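Local coordinates for yeast Cdc13 OB4 (Candida glabrata, PDB 3RMH), which forms, as the fourth OB-fold domain of the telomere protein Cdc13, a homodimer, the whole protein being a probable DNA-binding factor, at residues H14-L19 against D66-Y71; V34-V39 against I49-E54; Q79-D84 against Q125-Q130; S100-F105 against I120-Q125. The protein carries 2 engineered substitutions. All blocks are in the same frame, centred on the assembly; numbering follows the deposited sequence.

Contact 1: H14-L19 against D66-Y71; sequences HNISQL and DILEVY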
loop_
_atom_site.group_PDB
_atom_site.type_symbol
_atom_site.label_atom_id
_atom_site.label_comp_id
_atom_site.label_asym_id
_atom_site.label_seq_id
_atom_site.Cartn_x
_atom_site.Cartn_y
_atom_site.Cartn_z
ATOM N N HIS B 14 7.837 16.770 -5.213
ATOM C CA HIS B 14 7.740 15.906 -4.043
ATOM C C HIS B 14 6.338 15.766 -3.449
ATOM O O HIS B 14 6.166 15.105 -2.425
ATOM C CB HIS B 14 8.714 16.369 -2.958
ATOM C CG HIS B 14 8.550 17.813 -2.576
ATOM N ND1 HIS B 14 9.169 18.833 -3.259
ATOM C CD2 HIS B 14 7.846 18.392 -1.582
ATOM C CE1 HIS B 14 8.850 19.991 -2.704
ATOM N NE2 HIS B 14 8.044 19.748 -1.678
ATOM N N ASN B 15 5.333 16.378 -4.062
ATOM C CA ASN B 15 3.995 16.191 -3.543
ATOM C C ASN B 15 3.632 14.720 -3.713
ATOM O O ASN B 15 3.377 14.264 -4.820
ATOM C CB ASN B 15 2.992 17.100 -4.248
ATOM C CG ASN B 15 1.608 17.033 -3.626
ATOM O OD1 ASN B 15 1.147 15.966 -3.226
ATOM N ND2 ASN B 15 0.941 18.179 -3.539
ATOM N N ILE B 16 3.631 13.984 -2.606
ATOM C CA ILE B 16 3.397 12.544 -2.630
ATOM C C ILE B 16 2.017 12.208 -3.177
ATOM O O ILE B 16 1.865 11.256 -3.949
ATOM C CB ILE B 16 3.603 11.936 -1.230
ATOM C CG1 ILE B 16 5.085 11.620 -1.026
ATOM C CG2 ILE B 16 2.746 10.681 -1.038
ATOM C CD1 ILE B 16 5.414 11.156 0.386
ATOM N N SER B 17 1.017 12.996 -2.795
ATOM C CA SER B 17 -0.330 12.836 -3.332
ATOM C C SER B 17 -0.324 12.897 -4.860
ATOM O O SER B 17 -1.023 12.131 -5.528
ATOM C CB SER B 17 -1.257 13.916 -2.779
ATOM O OG SER B 17 -2.485 13.926 -3.491
ATOM N N GLN B 18 0.475 13.807 -5.410
ATOM C CA GLN B 18 0.600 13.937 -6.857
ATOM C C GLN B 18 1.332 12.746 -7.470
ATOM O O GLN B 18 0.994 12.300 -8.565
ATOM C CB GLN B 18 1.309 15.244 -7.231
ATOM C CG GLN B 18 0.585 16.496 -6.753
ATOM C CD GLN B 18 1.190 17.781 -7.303
ATOM O OE1 GLN B 18 2.277 17.775 -7.885
ATOM N NE2 GLN B 18 0.478 18.890 -7.123
ATOM N N LEU B 19 2.326 12.227 -6.760
ATOM C CA LEU B 19 3.098 11.095 -7.250
ATOM C C LEU B 19 2.234 9.842 -7.311
ATOM O O LEU B 19 2.359 9.035 -8.233
ATOM C CB LEU B 19 4.310 10.842 -6.357
ATOM C CG LEU B 19 5.390 11.932 -6.326
ATOM C CD1 LEU B 19 6.527 11.516 -5.422
ATOM C CD2 LEU B 19 5.904 12.185 -7.736
ATOM N N ASP B 66 -1.717 10.213 0.808
ATOM C CA ASP B 66 -0.591 11.038 1.263
ATOM C C ASP B 66 0.615 10.205 1.676
ATOM O O ASP B 66 1.607 10.740 2.173
ATOM C CB ASP B 66 -1.004 11.939 2.421
ATOM C CG ASP B 66 -1.723 13.188 1.959
ATOM O OD1 ASP B 66 -1.708 13.469 0.740
ATOM O OD2 ASP B 66 -2.288 13.893 2.825
ATOM N N ILE B 67 0.516 8.897 1.464
ATOM C CA ILE B 67 1.569 7.967 1.827
ATOM C C ILE B 67 2.166 7.339 0.576
ATOM O O ILE B 67 1.440 6.804 -0.253
ATOM C CB ILE B 67 1.008 6.845 2.720
ATOM C CG1 ILE B 67 0.527 7.435 4.062
ATOM C CG2 ILE B 67 2.070 5.772 2.973
ATOM C CD1 ILE B 67 -0.385 6.484 4.853
ATOM N N LEU B 68 3.488 7.401 0.444
ATOM C CA LEU B 68 4.166 6.736 -0.659
ATOM C C LEU B 68 4.737 5.436 -0.119
ATOM O O LEU B 68 5.449 5.423 0.891
ATOM C CB LEU B 68 5.273 7.628 -1.236
ATOM C CG LEU B 68 5.738 7.241 -2.654
ATOM C CD1 LEU B 68 4.681 7.660 -3.684
ATOM C CD2 LEU B 68 7.062 7.901 -2.990
ATOM N N GLU B 69 4.383 4.327 -0.758
ATOM C CA GLU B 69 4.955 3.042 -0.392
ATOM C C GLU B 69 6.152 2.731 -1.278
ATOM O O GLU B 69 6.033 2.578 -2.493
ATOM C CB GLU B 69 3.908 1.915 -0.449
ATOM C CG GLU B 69 4.425 0.594 0.112
ATOM C CD GLU B 69 3.311 -0.382 0.493
ATOM O OE1 GLU B 69 2.144 -0.157 0.098
ATOM O OE2 GLU B 69 3.610 -1.372 1.200
ATOM N N VAL B 70 7.314 2.650 -0.651
ATOM C CA VAL B 70 8.584 2.467 -1.346
ATOM C C VAL B 70 9.055 1.033 -1.153
ATOM O O VAL B 70 9.215 0.579 -0.030
ATOM C CB VAL B 70 9.649 3.407 -0.760
ATOM C CG1 VAL B 70 11.009 3.161 -1.404
ATOM C CG2 VAL B 70 9.222 4.859 -0.934
ATOM N N TYR B 71 9.305 0.337 -2.254
ATOM C CA TYR B 71 9.626 -1.084 -2.217
ATOM C C TYR B 71 11.060 -1.352 -2.570
ATOM O O TYR B 71 11.570 -0.828 -3.554
ATOM C CB TYR B 71 8.787 -1.835 -3.270
ATOM C CG TYR B 71 7.313 -1.894 -2.996
ATOM C CD1 TYR B 71 6.726 -3.063 -2.538
ATOM C CD2 TYR B 71 6.498 -0.804 -3.245
ATOM C CE1 TYR B 71 5.362 -3.133 -2.297
ATOM C CE2 TYR B 71 5.122 -0.866 -3.018
ATOM C CZ TYR B 71 4.568 -2.030 -2.545
ATOM O OH TYR B 71 3.217 -2.085 -2.314
#
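Ile16 and Leu68 carry this contact, their side chains crossing obliquely where the short helix 16-19 rests on residues 66-68, at the lead into strand 68-73. The CG2 branch of Ile16 sits against the backbone, 3.4 Å from Asp66 O, and follows the peptide leading into Leu68. Ile16 CD1, like CG2, reaches Leu68 CB, at 3.9 Å. Leu68 CG lies anti to its backbone N (chi1 -161°); beyond it CD1 lies 4.2 Å from Leu19 CB, one helical turn on from Ile16. Ser17 CB lies 3.6 Å from Asp66 OD1. Behind this first shell Asn15, the N-cap, secures the helix start: its OD1 accepts from Gln18 N at 3.1 Å, the donor well above the carbonyl plane. Asn53, after strand 46-52, grips the same end through side-chain bonds to His14 O and Ile16 N, and Ile67 O accepts from Asn20 ND2. Leu32 and Trp117 extend the apolar cluster around Leu68, whereas Ser17 and Asp66 also pack on His21 and Gln23 of the second subunit. With no hydrogen bond between the two segments, their contact rests on buried aliphatic packing against the OB-fold barrel, while Asn15 and Asn53 fix the helix start.

Contact 2: V34-V39 against I49-E54; sequences VYIIDV and IKVVNE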
loop_
_atom_site.group_PDB
_atom_site.type_symbol
_atom_site.label_atom_id
_atom_site.label_comp_id
_atom_site.label_asym_id
_atom_site.label_seq_id
_atom_site.Cartn_x
_atom_site.Cartn_y
_atom_site.Cartn_z
ATOM N N VAL B 34 11.519 13.136 3.366
ATOM C CA VAL B 34 10.244 12.685 3.893
ATOM C C VAL B 34 10.400 11.912 5.178
ATOM O O VAL B 34 11.493 11.441 5.486
ATOM C CB VAL B 34 9.507 11.815 2.849
ATOM C CG1 VAL B 34 9.011 12.690 1.720
ATOM C CG2 VAL B 34 10.437 10.727 2.306
ATOM N N TYR B 35 9.305 11.787 5.923
ATOM C CA TYR B 35 9.305 11.025 7.170
ATOM C C TYR B 35 9.009 9.578 6.904
ATOM O O TYR B 35 8.020 9.272 6.246
ATOM C CB TYR B 35 8.239 11.551 8.119
ATOM C CG TYR B 35 8.545 12.928 8.631
ATOM C CD1 TYR B 35 9.295 13.101 9.785
ATOM C CD2 TYR B 35 8.102 14.052 7.958
ATOM C CE1 TYR B 35 9.588 14.365 10.267
ATOM C CE2 TYR B 35 8.395 15.326 8.430
ATOM C CZ TYR B 35 9.133 15.470 9.587
ATOM O OH TYR B 35 9.423 16.732 10.060
ATOM N N ILE B 36 9.837 8.687 7.433
ATOM C CA ILE B 36 9.524 7.251 7.367
ATOM C C ILE B 36 8.596 6.936 8.521
ATOM O O ILE B 36 8.957 7.140 9.674
ATOM C CB ILE B 36 10.806 6.402 7.495
ATOM C CG1 ILE B 36 11.713 6.636 6.277
ATOM C CG2 ILE B 36 10.443 4.930 7.702
ATOM C CD1 ILE B 36 13.063 5.971 6.338
ATOM N N ILE B 37 7.395 6.441 8.238
ATOM C CA ILE B 37 6.453 6.178 9.329
ATOM C C ILE B 37 6.149 4.709 9.577
ATOM O O ILE B 37 5.568 4.361 10.589
ATOM C CB ILE B 37 5.134 6.917 9.129
ATOM C CG1 ILE B 37 4.538 6.552 7.764
ATOM C CG2 ILE B 37 5.359 8.417 9.272
ATOM C CD1 ILE B 37 3.143 7.071 7.566
ATOM N N ASP B 38 6.515 3.837 8.648
ATOM C CA ASP B 38 6.287 2.416 8.869
ATOM C C ASP B 38 7.249 1.654 7.999
ATOM O O ASP B 38 7.568 2.080 6.889
ATOM C CB ASP B 38 4.835 2.038 8.518
ATOM C CG ASP B 38 4.373 0.759 9.202
ATOM O OD1 ASP B 38 5.083 0.256 10.095
ATOM O OD2 ASP B 38 3.281 0.261 8.860
ATOM N N VAL B 39 7.732 0.533 8.511
ATOM C CA VAL B 39 8.528 -0.366 7.706
ATOM C C VAL B 39 7.996 -1.774 7.902
ATOM O O VAL B 39 7.686 -2.184 9.015
ATOM C CB VAL B 39 10.025 -0.314 8.073
ATOM C CG1 VAL B 39 10.797 -1.302 7.227
ATOM C CG2 VAL B 39 10.590 1.097 7.882
ATOM N N ILE B 49 8.628 0.452 2.762
ATOM C CA ILE B 49 8.814 1.644 3.601
ATOM C C ILE B 49 7.735 2.666 3.255
ATOM O O ILE B 49 7.647 3.104 2.112
ATOM C CB ILE B 49 10.186 2.262 3.314
ATOM C CG1 ILE B 49 11.291 1.232 3.552
ATOM C CG2 ILE B 49 10.438 3.527 4.150
ATOM C CD1 ILE B 49 12.672 1.710 3.125
ATOM N N LYS B 50 6.918 3.052 4.234
ATOM C CA LYS B 50 5.898 4.075 4.003
ATOM C C LYS B 50 6.421 5.445 4.430
ATOM O O LYS B 50 6.937 5.595 5.531
ATOM C CB LYS B 50 4.604 3.748 4.767
ATOM C CG LYS B 50 3.875 2.484 4.242
ATOM C CD LYS B 50 2.481 2.335 4.848
ATOM C CE LYS B 50 1.774 1.063 4.357
ATOM N NZ LYS B 50 2.353 -0.174 4.965
ATOM N N VAL B 51 6.278 6.432 3.552
ATOM C CA VAL B 51 6.765 7.784 3.828
ATOM C C VAL B 51 5.693 8.834 3.568
ATOM O O VAL B 51 4.809 8.641 2.726
ATOM C CB VAL B 51 8.027 8.128 2.984
ATOM C CG1 VAL B 51 9.133 7.102 3.210
ATOM C CG2 VAL B 51 7.683 8.210 1.484
ATOM N N VAL B 52 5.790 9.936 4.307
ATOM C CA VAL B 52 4.882 11.083 4.218
ATOM C C VAL B 52 5.678 12.389 4.220
ATOM O O VAL B 52 6.798 12.429 4.724
ATOM C CB VAL B 52 3.886 11.104 5.396
ATOM C CG1 VAL B 52 3.120 9.791 5.450
ATOM C CG2 VAL B 52 4.617 11.367 6.732
ATOM N N ASN B 53 5.109 13.455 3.662
ATOM C CA ASN B 53 5.787 14.743 3.641
ATOM C C ASN B 53 5.798 15.406 5.031
ATOM O O ASN B 53 6.779 16.042 5.411
ATOM C CB ASN B 53 5.178 15.681 2.581
ATOM C CG ASN B 53 5.437 15.214 1.138
ATOM O OD1 ASN B 53 4.500 14.952 0.382
ATOM N ND2 ASN B 53 6.706 15.133 0.752
ATOM N N GLU B 54 4.710 15.250 5.784
ATOM C CA GLU B 54 4.599 15.830 7.132
ATOM C C GLU B 54 3.953 14.846 8.106
ATOM O O GLU B 54 3.043 14.108 7.737
ATOM C CB GLU B 54 3.754 17.102 7.084
ATOM C CG GLU B 54 4.344 18.211 6.246
ATOM C CD GLU B 54 5.559 18.847 6.896
ATOM O OE1 GLU B 54 5.634 18.848 8.148
ATOM O OE2 GLU B 54 6.438 19.341 6.154
#
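Ile37 and Val52 meet most tightly in this hairpin: their side chains cross at about a right angle, and Ile37 CD1 presses to 3.4 Å from Val52 CG1, closer than ordinary van der Waals contact. Ile37 stands at the beta bulge, where the antiparallel register of strands 28-42 and 46-52 slips by one residue. Its CG1 occupies the crowded position between backbone N and carbonyl carbon (chi1 55°) and lies 3.4 Å from Lys50 O, the acceptor of Ile37 N at 2.9 Å. Tyr35 and Val52 form a hydrogen-bonded pair on one side of the bulge, Asp38 and Lys50 another beyond it. The layer of Val34, Ile36, Ile49 and Val51 is buried and close as well: Val34 CG2 reaches Val51 CB at 3.6 Å, and Ile36 CG2 meets Ile49 CG2 at 3.8 Å. Ile16 and Leu102 close over parts of this layer.

The face that bears Tyr35, Asp38, Lys50 and Val52 is looser toward its two ends. At one, Tyr35 turns a ring edge to the carbonyls of Val52 and Asn53, where the strand gives way to a loop, with CD2 3.5 Å from Asn53 O. At the other, Asp38 and Lys50 run side by side in the same direction, yet OD2 and NZ remain 4.0 Å apart, beyond a salt bridge. Ile37 also packs on Ile114 of the second subunit. Backbone bonds on both sides of the bulge thus keep the strands paired through the slip, while the charged pair would contribute at most a modest, probably solvent-weakened attraction beside an apolar patch that takes part in the dimer.

Contact 3: Q79-D84 against Q125-Q130; sequences QNFLGD and QELRLQ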
loop_
_atom_site.group_PDB
_atom_site.type_symbol
_atom_site.label_atom_id
_atom_site.label_comp_id
_atom_site.label_asym_id
_atom_site.label_seq_id
_atom_site.Cartn_x
_atom_site.Cartn_y
_atom_site.Cartn_z
ATOM N N GLN B 79 19.894 -7.336 -0.535
ATOM C CA GLN B 79 21.291 -7.463 -0.140
ATOM C C GLN B 79 22.076 -6.189 -0.425
ATOM O O GLN B 79 22.922 -5.788 0.369
ATOM C CB GLN B 79 21.949 -8.679 -0.797
ATOM C CG GLN B 79 21.458 -10.002 -0.225
ATOM C CD GLN B 79 21.622 -10.075 1.287
ATOM O OE1 GLN B 79 22.727 -9.931 1.812
ATOM N NE2 GLN B 79 20.515 -10.290 1.995
ATOM N N ASN B 80 21.799 -5.540 -1.550
ATOM C CA ASN B 80 22.458 -4.265 -1.829
ATOM C C ASN B 80 22.085 -3.241 -0.764
ATOM O O ASN B 80 22.927 -2.458 -0.311
ATOM C CB ASN B 80 22.093 -3.740 -3.221
ATOM C CG ASN B 80 22.597 -4.640 -4.341
ATOM O OD1 ASN B 80 23.533 -5.413 -4.154
ATOM N ND2 ASN B 80 21.974 -4.536 -5.514
ATOM N N PHE B 81 20.823 -3.242 -0.357
ATOM C CA PHE B 81 20.384 -2.334 0.699
ATOM C C PHE B 81 21.090 -2.601 2.032
ATOM O O PHE B 81 21.490 -1.667 2.726
ATOM C CB PHE B 81 18.865 -2.391 0.894
ATOM C CG PHE B 81 18.383 -1.609 2.101
ATOM C CD1 PHE B 81 18.190 -2.231 3.325
ATOM C CD2 PHE B 81 18.141 -0.248 2.008
ATOM C CE1 PHE B 81 17.760 -1.511 4.433
ATOM C CE2 PHE B 81 17.701 0.476 3.108
ATOM C CZ PHE B 81 17.506 -0.155 4.324
ATOM N N LEU B 82 21.249 -3.871 2.390
ATOM C CA LEU B 82 21.822 -4.223 3.693
ATOM C C LEU B 82 23.343 -4.120 3.752
ATOM O O LEU B 82 23.908 -3.713 4.768
ATOM C CB LEU B 82 21.421 -5.645 4.088
ATOM C CG LEU B 82 19.936 -5.983 4.220
ATOM C CD1 LEU B 82 19.748 -7.497 4.202
ATOM C CD2 LEU B 82 19.317 -5.360 5.477
ATOM N N GLY B 83 24.014 -4.516 2.678
ATOM C CA GLY B 83 25.456 -4.671 2.747
ATOM C C GLY B 83 25.801 -5.750 3.764
ATOM O O GLY B 83 25.249 -6.851 3.710
ATOM N N ASP B 84 26.696 -5.432 4.699
ATOM C CA ASP B 84 27.155 -6.391 5.706
ATOM C C ASP B 84 26.298 -6.360 6.966
ATOM O O ASP B 84 26.814 -6.462 8.079
ATOM C CB ASP B 84 28.608 -6.106 6.099
ATOM C CG ASP B 84 29.602 -6.559 5.049
ATOM O OD1 ASP B 84 29.422 -7.661 4.491
ATOM O OD2 ASP B 84 30.569 -5.812 4.788
ATOM N N GLN B 125 23.435 1.750 5.582
ATOM C CA GLN B 125 24.585 2.552 6.000
ATOM C C GLN B 125 24.401 4.017 5.627
ATOM O O GLN B 125 24.680 4.906 6.425
ATOM C CB GLN B 125 25.897 2.020 5.417
ATOM C CG GLN B 125 26.299 0.647 5.928
ATOM C CD GLN B 125 25.582 -0.488 5.209
ATOM O OE1 GLN B 125 24.841 -0.272 4.244
ATOM N NE2 GLN B 125 25.805 -1.709 5.678
ATOM N N GLU B 126 23.926 4.275 4.415
ATOM C CA GLU B 126 23.713 5.652 3.993
ATOM C C GLU B 126 22.603 6.357 4.792
ATOM O O GLU B 126 22.726 7.532 5.102
ATOM C CB GLU B 126 23.423 5.718 2.497
ATOM C CG GLU B 126 23.774 7.057 1.893
ATOM C CD GLU B 126 22.687 8.074 2.124
ATOM O OE1 GLU B 126 21.517 7.648 2.255
ATOM O OE2 GLU B 126 22.996 9.287 2.166
ATOM N N LEU B 127 21.509 5.653 5.098
ATOM C CA LEU B 127 20.437 6.245 5.900
ATOM C C LEU B 127 20.947 6.539 7.300
ATOM O O LEU B 127 20.569 7.540 7.918
ATOM C CB LEU B 127 19.215 5.315 5.974
ATOM C CG LEU B 127 18.405 5.148 4.682
ATOM C CD1 LEU B 127 17.343 4.055 4.817
ATOM C CD2 LEU B 127 17.775 6.467 4.258
ATOM N N ARG B 128 21.796 5.654 7.810
ATOM C CA ARG B 128 22.390 5.861 9.133
ATOM C C ARG B 128 23.279 7.101 9.134
ATOM O O ARG B 128 23.320 7.842 10.116
ATOM C CB ARG B 128 23.215 4.642 9.554
ATOM C CG ARG B 128 22.402 3.495 10.115
ATOM C CD ARG B 128 23.261 2.257 10.303
ATOM N NE ARG B 128 22.489 1.145 10.840
ATOM C CZ ARG B 128 22.887 -0.121 10.811
ATOM N NH1 ARG B 128 24.061 -0.432 10.276
ATOM N NH2 ARG B 128 22.112 -1.072 11.315
ATOM N N LEU B 129 23.992 7.309 8.029
ATOM C CA LEU B 129 24.853 8.477 7.888
ATOM C C LEU B 129 24.016 9.744 7.845
ATOM O O LEU B 129 24.365 10.735 8.477
ATOM C CB LEU B 129 25.736 8.363 6.640
ATOM C CG LEU B 129 26.855 9.394 6.475
ATOM C CD1 LEU B 129 27.736 9.429 7.725
ATOM C CD2 LEU B 129 27.679 9.089 5.235
ATOM N N GLN B 130 22.892 9.709 7.118
ATOM C CA GLN B 130 21.998 10.866 7.096
ATOM C C GLN B 130 21.552 11.238 8.500
ATOM O O GLN B 130 21.515 12.413 8.856
ATOM C CB GLN B 130 20.767 10.621 6.222
ATOM C CG GLN B 130 21.023 10.601 4.728
ATOM C CD GLN B 130 19.719 10.558 3.956
ATOM O OE1 GLN B 130 18.739 11.173 4.352
ATOM N NE2 GLN B 130 19.698 9.825 2.861
#
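The Phe81 ring turns its edge to Leu127, whose CD1 lies near the ring plane, 4.0 Å from CE2; the two side chains cross at about a right angle. Phe81 CG lies anti to the backbone N (chi1 172°), and the far edge of the ring reaches helix 124-134 at CE2. The second flat group is the Gln125 amide. Its NE2 donates to Leu82 O at 2.9 Å, with an N-H...O angle of 157°, and the acceptor lies close to the amide plane while the donor is tilted from the plane of the carbonyl. A bend at chi2 (81°) turns CD of Gln125 toward the end of helix 75-82. Leu82 is the last helical residue there, and Gly83 departs from the helix with positive phi. The contact thereby joins helix 75-82, which follows strand 68-73, to the C-terminal helix 124-134 of the OB-fold domain. Backbone pairing of Phe81 with Ile124 adds to the link, and Arg128 bridges to Glu85 in the loop that follows helix 75-82. Gln130 OE1 accepts from Arg101 N of strand 99-108. The amide hydrogen bond thus satisfies a helix-end carbonyl, alongside apolar contact of Phe81 and Leu127.

Contact 4: S100-F105 against I120-Q125; sequences SRLRVF and IECTIQ
Ile120 lies across both Arg103 and Phe105, meeting each side chain at about a right angle. Followed outward, Ile120 CB stands over one face of the Arg103 guanidinium, displaced toward its rim, and also 3.8 Å from Arg103 O. From there the side chain forks. CG2 stays with the arginine, 3.9 Å from NH2 and about as far from NH1. CG1, anti to the carbonyl carbon (chi1 -61°), goes the other way and packs on Phe105 CD2 at 3.5 Å; the terminal CD1 remains beside that same ring atom at 3.8 Å.

At the backbone, Ile120 N donates to Arg103 O at 2.8 Å. A water completes the link, accepting from Arg103 N and donating to Ile120 O. The pairing prolongs the antiparallel match of strands 99-108 and 115-119 of the OB-fold barrel just past the end of the second strand, before the chain leaves for helix 124-134.

The Arg103 chain bends at chi3; NH2 lies 2.8 Å from Glu121 OE1. This salt bridge contains a hydrogen bond that is weak in angle (120°), the carboxylate and guanidinium planes standing 68° apart. With Ile120 over a face and Glu121 at an edge, the guanidinium is confined on two sides, and the carboxylate would be expected to favour its positive charge. Farther toward the helix, Leu102 CD2 touches Cys122 SG at 4.0 Å, and Thr123 caps the helix start through its bond to Glu126 N.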
loop_
_atom_site.group_PDB
_atom_site.type_symbol
_atom_site.label_atom_id
_atom_site.label_comp_id
_atom_site.label_asym_id
_atom_site.label_seq_id
_atom_site.Cartn_x
_atom_site.Cartn_y
_atom_site.Cartn_z
ATOM N N SER B 100 14.284 11.402 6.111
ATOM C CA SER B 100 15.413 10.875 5.367
ATOM C C SER B 100 15.262 11.380 3.942
ATOM O O SER B 100 14.155 11.670 3.495
ATOM C CB SER B 100 15.403 9.335 5.359
ATOM O OG SER B 100 15.686 8.807 6.644
ATOM N N ARG B 101 16.369 11.499 3.228
ATOM C CA ARG B 101 16.299 11.873 1.824
ATOM C C ARG B 101 16.369 10.611 0.996
ATOM O O ARG B 101 17.285 9.803 1.165
ATOM C CB ARG B 101 17.453 12.804 1.461
ATOM C CG ARG B 101 17.476 13.222 -0.016
ATOM C CD ARG B 101 18.508 14.325 -0.238
ATOM N NE ARG B 101 18.740 14.617 -1.652
ATOM C CZ ARG B 101 19.469 13.860 -2.468
ATOM N NH1 ARG B 101 20.035 12.746 -2.020
ATOM N NH2 ARG B 101 19.631 14.213 -3.737
ATOM N N LEU B 102 15.384 10.437 0.113
ATOM C CA LEU B 102 15.319 9.278 -0.760
ATOM C C LEU B 102 15.218 9.781 -2.191
ATOM O O LEU B 102 14.718 10.880 -2.440
ATOM C CB LEU B 102 14.067 8.460 -0.468
ATOM C CG LEU B 102 13.928 7.881 0.935
ATOM C CD1 LEU B 102 12.543 7.288 1.099
ATOM C CD2 LEU B 102 14.999 6.840 1.150
ATOM N N ARG B 103 15.684 8.969 -3.123
ATOM C CA ARG B 103 15.518 9.275 -4.527
ATOM C C ARG B 103 14.745 8.100 -5.089
ATOM O O ARG B 103 15.222 6.967 -5.027
ATOM C CB ARG B 103 16.875 9.402 -5.214
ATOM C CG ARG B 103 17.648 10.643 -4.786
ATOM C CD ARG B 103 18.929 10.835 -5.612
ATOM N NE ARG B 103 19.923 9.797 -5.346
ATOM C CZ ARG B 103 20.456 9.009 -6.277
ATOM N NH1 ARG B 103 20.097 9.136 -7.549
ATOM N NH2 ARG B 103 21.352 8.094 -5.937
ATOM N N VAL B 104 13.548 8.360 -5.612
ATOM C CA VAL B 104 12.659 7.270 -6.001
ATOM C C VAL B 104 12.240 7.358 -7.476
ATOM O O VAL B 104 12.304 8.420 -8.085
ATOM C CB VAL B 104 11.406 7.190 -5.092
ATOM C CG1 VAL B 104 11.819 7.036 -3.618
ATOM C CG2 VAL B 104 10.523 8.423 -5.256
ATOM N N PHE B 105 11.818 6.222 -8.028
ATOM C CA PHE B 105 11.325 6.155 -9.396
ATOM C C PHE B 105 10.217 5.102 -9.483
ATOM O O PHE B 105 10.081 4.257 -8.589
ATOM C CB PHE B 105 12.476 5.854 -10.380
ATOM C CG PHE B 105 12.989 4.442 -10.300
ATOM C CD1 PHE B 105 12.680 3.519 -11.293
ATOM C CD2 PHE B 105 13.742 4.027 -9.221
ATOM C CE1 PHE B 105 13.139 2.214 -11.208
ATOM C CE2 PHE B 105 14.194 2.722 -9.129
ATOM C CZ PHE B 105 13.902 1.821 -10.117
ATOM N N ILE B 120 16.600 4.508 -5.185
ATOM C CA ILE B 120 17.839 4.313 -5.923
ATOM C C ILE B 120 19.058 4.450 -5.029
ATOM O O ILE B 120 19.182 5.437 -4.324
ATOM C CB ILE B 120 17.970 5.372 -7.026
ATOM C CG1 ILE B 120 16.811 5.239 -8.011
ATOM C CG2 ILE B 120 19.323 5.248 -7.726
ATOM C CD1 ILE B 120 16.551 6.490 -8.808
ATOM N N GLU B 121 19.965 3.475 -5.088
ATOM C CA GLU B 121 21.223 3.539 -4.352
ATOM C C GLU B 121 20.957 3.806 -2.871
ATOM O O GLU B 121 21.689 4.530 -2.206
ATOM C CB GLU B 121 22.145 4.617 -4.927
ATOM C CG GLU B 121 22.756 4.268 -6.278
ATOM C CD GLU B 121 23.448 5.452 -6.934
ATOM O OE1 GLU B 121 23.675 6.472 -6.245
ATOM O OE2 GLU B 121 23.759 5.364 -8.142
ATOM N N CYS B 122 19.883 3.219 -2.369
ATOM C CA CYS B 122 19.513 3.380 -0.971
ATOM C C CYS B 122 20.145 2.239 -0.180
ATOM O O CYS B 122 20.010 1.074 -0.558
ATOM C CB CYS B 122 17.991 3.348 -0.848
ATOM S SG CYS B 122 17.364 3.604 0.810
ATOM N N THR B 123 20.859 2.563 0.897
ATOM C CA THR B 123 21.446 1.532 1.746
ATOM C C THR B 123 21.217 1.881 3.205
ATOM O O THR B 123 21.008 3.051 3.543
ATOM C CB THR B 123 22.966 1.336 1.507
ATOM O OG1 THR B 123 23.692 2.479 1.988
ATOM C CG2 THR B 123 23.279 1.092 0.027
ATOM N N ILE B 124 21.250 0.880 4.078
ATOM C CA ILE B 124 21.064 1.163 5.518
ATOM C C ILE B 124 22.225 1.996 6.075
ATOM O O ILE B 124 22.027 2.865 6.936
ATOM C CB ILE B 124 20.856 -0.126 6.352
ATOM C CG1 ILE B 124 20.533 0.214 7.815
ATOM C CG2 ILE B 124 22.086 -1.040 6.276
ATOM C CD1 ILE B 124 19.164 0.861 8.011
ATOM N N GLN B 125 23.435 1.750 5.582
ATOM C CA GLN B 125 24.585 2.552 6.000
ATOM C C GLN B 125 24.401 4.017 5.627
ATOM O O GLN B 125 24.680 4.906 6.425
ATOM C CB GLN B 125 25.897 2.020 5.417
ATOM C CG GLN B 125 26.299 0.647 5.928
ATOM C CD GLN B 125 25.582 -0.488 5.209
ATOM O OE1 GLN B 125 24.841 -0.272 4.244
ATOM N NE2 GLN B 125 25.805 -1.709 5.678
HETATM O O HOH W 1 17.320 6.589 -2.271
#

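In the fold
The four contacts share one OB-fold framework. Contacts 1 and 2 lie about 9 Å apart between centres and meet through neighbouring strands, with a probable hydrogen bond from Leu68 N to Val51 O at 2.9 Å. Contact 4 joins contact 2 across strands 28-42 and 99-108, Ser100 N lying 2.9 Å from Val34 O, and reaches contact 1 through Leu68 and Val104. Contact 3 shares Gln125 with contact 4, their centres about 9 Å apart, but its centre is about 22 Å from that of contact 1, on the opposite side of the chain's centre. Contacts 1 and 2 also touch the second subunit, whereas no other chain of the assembly reaches contacts 3 and 4.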